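Extracellular solute-binding protein, family 1 (Bifidobacterium longum subsp. infantis ATCC 15697, PDB 3QUF) probably captures a solute, perhaps a sugar, outside the cell and hands it to an ABC importer, as other family 1 solute-binding proteins do. Local coordinates at residues G28-S33 with D311-A316; N54-L59 with A317-A322. All blocks are in the same frame, centred on the assembly; numbering follows the deposited sequence. Where two conformers were deposited one is given.

Contact 1: G28-S33 with D311-A316; sequences GKTKIS and DKEKAA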
loop_
_atom_site.group_PDB
_atom_site.type_symbol
_atom_site.label_atom_id
_atom_site.label_comp_id
_atom_site.label_asym_id
_atom_site.label_seq_id
_atom_site.Cartn_x
_atom_site.Cartn_y
_atom_site.Cartn_z
ATOM N N GLY A 28 -14.881 25.827 28.027
ATOM C CA GLY A 28 -15.052 24.651 28.930
ATOM C C GLY A 28 -14.659 23.294 28.305
ATOM O O GLY A 28 -13.637 23.230 27.651
ATOM N N LYS A 29 -15.438 22.224 28.541
ATOM C CA LYS A 29 -15.195 20.922 27.875
ATOM C C LYS A 29 -15.771 20.933 26.466
ATOM O O LYS A 29 -16.761 21.573 26.221
ATOM C CB LYS A 29 -15.839 19.754 28.600
ATOM C CG LYS A 29 -15.158 19.341 29.919
ATOM C CD LYS A 29 -15.407 17.839 30.200
ATOM C CE LYS A 29 -14.429 17.286 31.237
ATOM N NZ LYS A 29 -14.223 18.231 32.367
ATOM N N THR A 30 -15.140 20.202 25.559
ATOM C CA THR A 30 -15.637 20.106 24.205
ATOM C C THR A 30 -15.832 18.641 23.889
ATOM O O THR A 30 -14.893 17.857 24.000
ATOM C CB THR A 30 -14.614 20.691 23.213
ATOM O OG1 THR A 30 -14.433 22.098 23.499
ATOM C CG2 THR A 30 -15.097 20.507 21.754
ATOM N N LYS A 31 -17.044 18.286 23.505
ATOM C CA LYS A 31 -17.374 16.925 23.100
ATOM C C LYS A 31 -17.147 16.728 21.604
ATOM O O LYS A 31 -17.739 17.458 20.809
ATOM C CB LYS A 31 -18.846 16.665 23.399
ATOM C CG LYS A 31 -19.208 16.805 24.862
ATOM C CD LYS A 31 -20.604 16.268 25.107
ATOM C CE LYS A 31 -20.817 14.951 24.390
ATOM N NZ LYS A 31 -20.063 13.829 24.996
ATOM N N ILE A 32 -16.345 15.744 21.223
ATOM C CA ILE A 32 -16.167 15.363 19.809
ATOM C C ILE A 32 -16.357 13.863 19.625
ATOM O O ILE A 32 -16.320 13.112 20.621
ATOM C CB ILE A 32 -14.816 15.798 19.229
ATOM C CG1 ILE A 32 -13.621 15.265 20.053
ATOM C CG2 ILE A 32 -14.790 17.346 19.163
ATOM C CD1 ILE A 32 -12.243 15.556 19.411
ATOM N N SER A 33 -16.622 13.452 18.382
ATOM C CA SER A 33 -16.799 12.061 18.051
ATOM C C SER A 33 -15.808 11.615 16.993
ATOM O O SER A 33 -15.318 12.421 16.198
ATOM C CB SER A 33 -18.221 11.781 17.577
ATOM O OG SER A 33 -18.533 12.655 16.519
ATOM N N ASP A 311 -16.795 25.355 15.666
ATOM C CA ASP A 311 -15.473 25.880 15.773
ATOM C C ASP A 311 -14.665 25.149 16.855
ATOM O O ASP A 311 -13.502 24.766 16.619
ATOM C CB ASP A 311 -15.545 27.377 16.047
ATOM C CG ASP A 311 -16.022 28.181 14.821
ATOM O OD1 ASP A 311 -16.211 27.578 13.716
ATOM O OD2 ASP A 311 -16.179 29.423 14.970
ATOM N N LYS A 312 -15.271 24.974 18.020
ATOM C CA LYS A 312 -14.552 24.325 19.128
ATOM C C LYS A 312 -14.321 22.850 18.860
ATOM O O LYS A 312 -13.273 22.298 19.234
ATOM C CB LYS A 312 -15.254 24.501 20.442
ATOM C CG LYS A 312 -15.010 25.872 21.042
ATOM C CD LYS A 312 -13.576 26.037 21.496
ATOM C CE LYS A 312 -13.373 27.424 22.060
ATOM N NZ LYS A 312 -12.021 27.510 22.695
ATOM N N GLU A 313 -15.282 22.219 18.200
ATOM C CA GLU A 313 -15.132 20.831 17.853
ATOM C C GLU A 313 -13.964 20.645 16.880
ATOM O O GLU A 313 -13.150 19.724 17.032
ATOM C CB GLU A 313 -16.418 20.276 17.243
ATOM C CG GLU A 313 -17.508 20.012 18.297
ATOM C CD GLU A 313 -18.926 20.054 17.786
ATOM O OE1 GLU A 313 -19.165 20.032 16.547
ATOM O OE2 GLU A 313 -19.839 20.125 18.679
ATOM N N LYS A 314 -13.885 21.517 15.879
ATOM C CA LYS A 314 -12.794 21.466 14.935
ATOM C C LYS A 314 -11.453 21.649 15.627
ATOM O O LYS A 314 -10.486 20.923 15.345
ATOM C CB LYS A 314 -12.992 22.485 13.825
ATOM C CG LYS A 314 -14.117 22.039 12.848
ATOM C CD LYS A 314 -14.237 22.858 11.553
ATOM C CE LYS A 314 -14.325 24.316 11.788
ATOM N NZ LYS A 314 -14.093 25.168 10.522
ATOM N N ALA A 315 -11.399 22.605 16.535
ATOM C CA ALA A 315 -10.161 22.866 17.292
ATOM C C ALA A 315 -9.718 21.630 18.097
ATOM O O ALA A 315 -8.554 21.256 18.159
ATOM C CB ALA A 315 -10.360 24.052 18.209
ATOM N N ALA A 316 -10.675 20.965 18.724
ATOM C CA ALA A 316 -10.394 19.777 19.507
ATOM C C ALA A 316 -9.935 18.624 18.598
ATOM O O ALA A 316 -9.033 17.855 18.961
ATOM C CB ALA A 316 -11.638 19.354 20.336
HETATM O O HOH W 1 -11.797 22.933 21.568
HETATM O O HOH W 2 -19.374 19.743 21.125
#
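Strand 30-33 and helix 311-316 approach to 8.0 Å between axes at 67°, with I32 nearest E313 at 5.9 Å between CA atoms. T30 points at the helix. With OG1 beside the backbone N (chi1 -63°), T30 CG2 lies anti to that N and rests 3.6 Å from K312 O. The same methyl also touches A316 CB. A water donates to K312 O and, weakly, to T30 OG1. I32 sends two branches to the helix. I32 CG2 sits 3.6 Å from E313 O and also meets A316 CB, while I32 CD1 lies against A316 C. Replacing I32 with an alanine would probably open a gap beside A316 and leave the backbone of E313 less covered. At the outer edge, E313 CG lies 3.6 Å from K31 O. A second water links K31 O to E313 OE2, and E313 OE1 accepts a bond from S310 N. The direct contacts are carbon on carbon or carbon on a backbone carbonyl oxygen. I32 also touches I57 and L59 on strand 57-63. This is a helix packed on the parallel part of a mixed sheet, as in the alpha/beta lobes of periplasmic-type binding proteins.

Contact 2: N54-L59 with A317-A322; sequences NPDITL and AKKFLA
K319 reaches from helix 317-322 toward the turn that leads into strand 57-59, and its side chain crosses those of N54 and I57 obliquely. Its chain is extended beyond CG. This carries the aliphatic part past I57, whose CD1 meets K319 CD at 3.9 Å. The same K319 CD lies 4.1 Å from N54 OD1. The amine then ends near D56, whose side chain it meets at about a right angle. D56 was modelled in two conformers, and what follows holds for the one given here. K319 NZ and D56 OD2 are 4.0 Å apart, too far for a salt bridge, so any attraction is probably modest. D56 CG stands between its backbone N and carbonyl carbon (chi1 58°), which turns the carboxylate toward K319 and a water that joins the three polar ends. This water donates to N54 OD1 at 2.7 Å and to D56 OD1 at 2.8 Å, and it accepts from K319 NZ. The amide of N54 is used on both sides, since ND2 donates to F50 O. The turn itself is a type I beta turn from N54 to I57, closed by I57 N to N54 O at 3.1 Å.

Deeper in, the side chains of L59 and F320 cross at about a right angle. Only the CD2 branch of L59 touches the ring, obliquely, at 3.9 Å from F320 CE1 and slightly farther from CD1. The lysine end is thus bridged by water beside an aliphatic contact with I57, while the F320 end is wholly apolar. F320 also meets F50 of helix 40-53 edge-to-face and F34 of strand 30-36. L59 touches V47, F50 and F34. The contact therefore joins helix 311-324 to strand 57-63, with helix 40-53 and strand 30-36 as neighbours.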
loop_
_atom_site.group_PDB
_atom_site.type_symbol
_atom_site.label_atom_id
_atom_site.label_comp_id
_atom_site.label_asym_id
_atom_site.label_seq_id
_atom_site.Cartn_x
_atom_site.Cartn_y
_atom_site.Cartn_z
ATOM N N ASN A 54 -5.696 15.341 27.518
ATOM C CA ASN A 54 -6.545 16.444 27.108
ATOM C C ASN A 54 -7.849 16.445 27.897
ATOM O O ASN A 54 -8.880 15.937 27.437
ATOM C CB ASN A 54 -6.805 16.317 25.617
ATOM C CG ASN A 54 -5.553 16.499 24.819
ATOM O OD1 ASN A 54 -5.184 17.628 24.502
ATOM N ND2 ASN A 54 -4.860 15.406 24.545
ATOM N N PRO A 55 -7.794 17.004 29.111
ATOM C CA PRO A 55 -8.881 16.830 30.048
ATOM C C PRO A 55 -10.122 17.594 29.659
ATOM O O PRO A 55 -11.185 17.273 30.143
ATOM C CB PRO A 55 -8.291 17.363 31.357
ATOM C CG PRO A 55 -7.261 18.324 30.927
ATOM C CD PRO A 55 -6.652 17.710 29.732
ATOM N N ASP A 56 -9.966 18.621 28.813
ATOM C CA ASP A 56 -10.980 19.499 28.309
ATOM C C ASP A 56 -11.734 18.903 27.111
ATOM O O ASP A 56 -12.631 19.540 26.588
ATOM C CB ASP A 56 -10.273 20.799 27.842
ATOM C CG ASP A 56 -9.170 20.558 26.756
ATOM O OD1 ASP A 56 -8.219 19.707 26.904
ATOM O OD2 ASP A 56 -9.286 21.246 25.698
ATOM N N ILE A 57 -11.292 17.746 26.626
ATOM C CA ILE A 57 -11.913 17.140 25.428
ATOM C C ILE A 57 -12.497 15.804 25.782
ATOM O O ILE A 57 -11.799 14.970 26.376
ATOM C CB ILE A 57 -10.918 17.028 24.277
ATOM C CG1 ILE A 57 -10.389 18.438 23.946
ATOM C CG2 ILE A 57 -11.558 16.271 23.015
ATOM C CD1 ILE A 57 -9.268 18.499 22.969
ATOM N N THR A 58 -13.772 15.613 25.453
ATOM C CA THR A 58 -14.434 14.336 25.617
ATOM C C THR A 58 -14.539 13.703 24.236
ATOM O O THR A 58 -15.228 14.264 23.388
ATOM C CB THR A 58 -15.867 14.523 26.182
ATOM O OG1 THR A 58 -15.817 15.146 27.489
ATOM C CG2 THR A 58 -16.588 13.152 26.274
ATOM N N LEU A 59 -13.910 12.548 24.043
ATOM C CA LEU A 59 -13.920 11.863 22.748
ATOM C C LEU A 59 -14.800 10.613 22.799
ATOM O O LEU A 59 -14.580 9.728 23.633
ATOM C CB LEU A 59 -12.493 11.551 22.345
ATOM C CG LEU A 59 -12.255 10.845 21.024
ATOM C CD1 LEU A 59 -12.840 11.651 19.869
ATOM C CD2 LEU A 59 -10.743 10.554 20.725
ATOM N N ALA A 317 -10.582 18.467 17.454
ATOM C CA ALA A 317 -10.209 17.441 16.476
ATOM C C ALA A 317 -8.795 17.643 15.947
ATOM O O ALA A 317 -8.041 16.668 15.770
ATOM C CB ALA A 317 -11.267 17.377 15.344
ATOM N N LYS A 318 -8.413 18.899 15.741
ATOM C CA LYS A 318 -7.044 19.205 15.347
ATOM C C LYS A 318 -6.046 18.762 16.439
ATOM O O LYS A 318 -4.936 18.311 16.107
ATOM C CB LYS A 318 -6.874 20.683 15.035
ATOM C CG LYS A 318 -7.594 21.072 13.749
ATOM C CD LYS A 318 -7.468 22.577 13.443
ATOM C CE LYS A 318 -8.208 22.999 12.194
ATOM N NZ LYS A 318 -8.204 24.491 12.056
ATOM N N LYS A 319 -6.421 18.916 17.710
ATOM C CA LYS A 319 -5.556 18.401 18.796
ATOM C C LYS A 319 -5.407 16.878 18.747
ATOM O O LYS A 319 -4.344 16.342 19.050
ATOM C CB LYS A 319 -6.069 18.846 20.167
ATOM C CG LYS A 319 -5.822 20.313 20.440
ATOM C CD LYS A 319 -6.219 20.661 21.882
ATOM C CE LYS A 319 -5.978 22.133 22.228
ATOM N NZ LYS A 319 -5.948 22.337 23.724
ATOM N N PHE A 320 -6.458 16.167 18.351
ATOM C CA PHE A 320 -6.376 14.732 18.182
ATOM C C PHE A 320 -5.450 14.331 17.027
ATOM O O PHE A 320 -4.559 13.497 17.200
ATOM C CB PHE A 320 -7.746 14.113 17.984
ATOM C CG PHE A 320 -7.707 12.621 17.882
ATOM C CD1 PHE A 320 -7.410 11.836 18.983
ATOM C CD2 PHE A 320 -7.939 11.997 16.669
ATOM C CE1 PHE A 320 -7.355 10.474 18.862
ATOM C CE2 PHE A 320 -7.929 10.628 16.557
ATOM C CZ PHE A 320 -7.629 9.858 17.627
ATOM N N LEU A 321 -5.571 15.025 15.889
ATOM C CA LEU A 321 -4.654 14.776 14.757
ATOM C C LEU A 321 -3.222 15.096 15.130
ATOM O O LEU A 321 -2.307 14.347 14.771
ATOM C CB LEU A 321 -5.128 15.502 13.496
ATOM C CG LEU A 321 -6.132 14.675 12.649
ATOM C CD1 LEU A 321 -7.411 14.408 13.286
ATOM C CD2 LEU A 321 -6.393 15.383 11.287
ATOM N N ALA A 322 -3.021 16.153 15.892
ATOM C CA ALA A 322 -1.694 16.510 16.365
ATOM C C ALA A 322 -1.110 15.453 17.266
ATOM O O ALA A 322 0.092 15.198 17.214
ATOM C CB ALA A 322 -1.723 17.871 17.079
HETATM O O HOH W 3 -5.791 19.975 25.584
#

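Overall arrangement
Contacts 1 and 2 have centres about 7 Å apart and share helix 311-324, whose first six residues serve contact 1 and whose next six serve contact 2. Their other segments lie on strands 30-36 and 57-63, parallel neighbours in one sheet. T30 N to D56 O, at 2.8 Å, is a probable hydrogen bond between them, and A316 CB packs on I57 CD1. Along the chain the order is 28-33, 54-59, 311-316, 317-322, so their segments alternate. The centres of contacts 1 and 2 lie about 32 Å and 28 Å from the centre of the chain, on the same side. A late helix thus covers two early strands, tying parts far apart in sequence into one lobe.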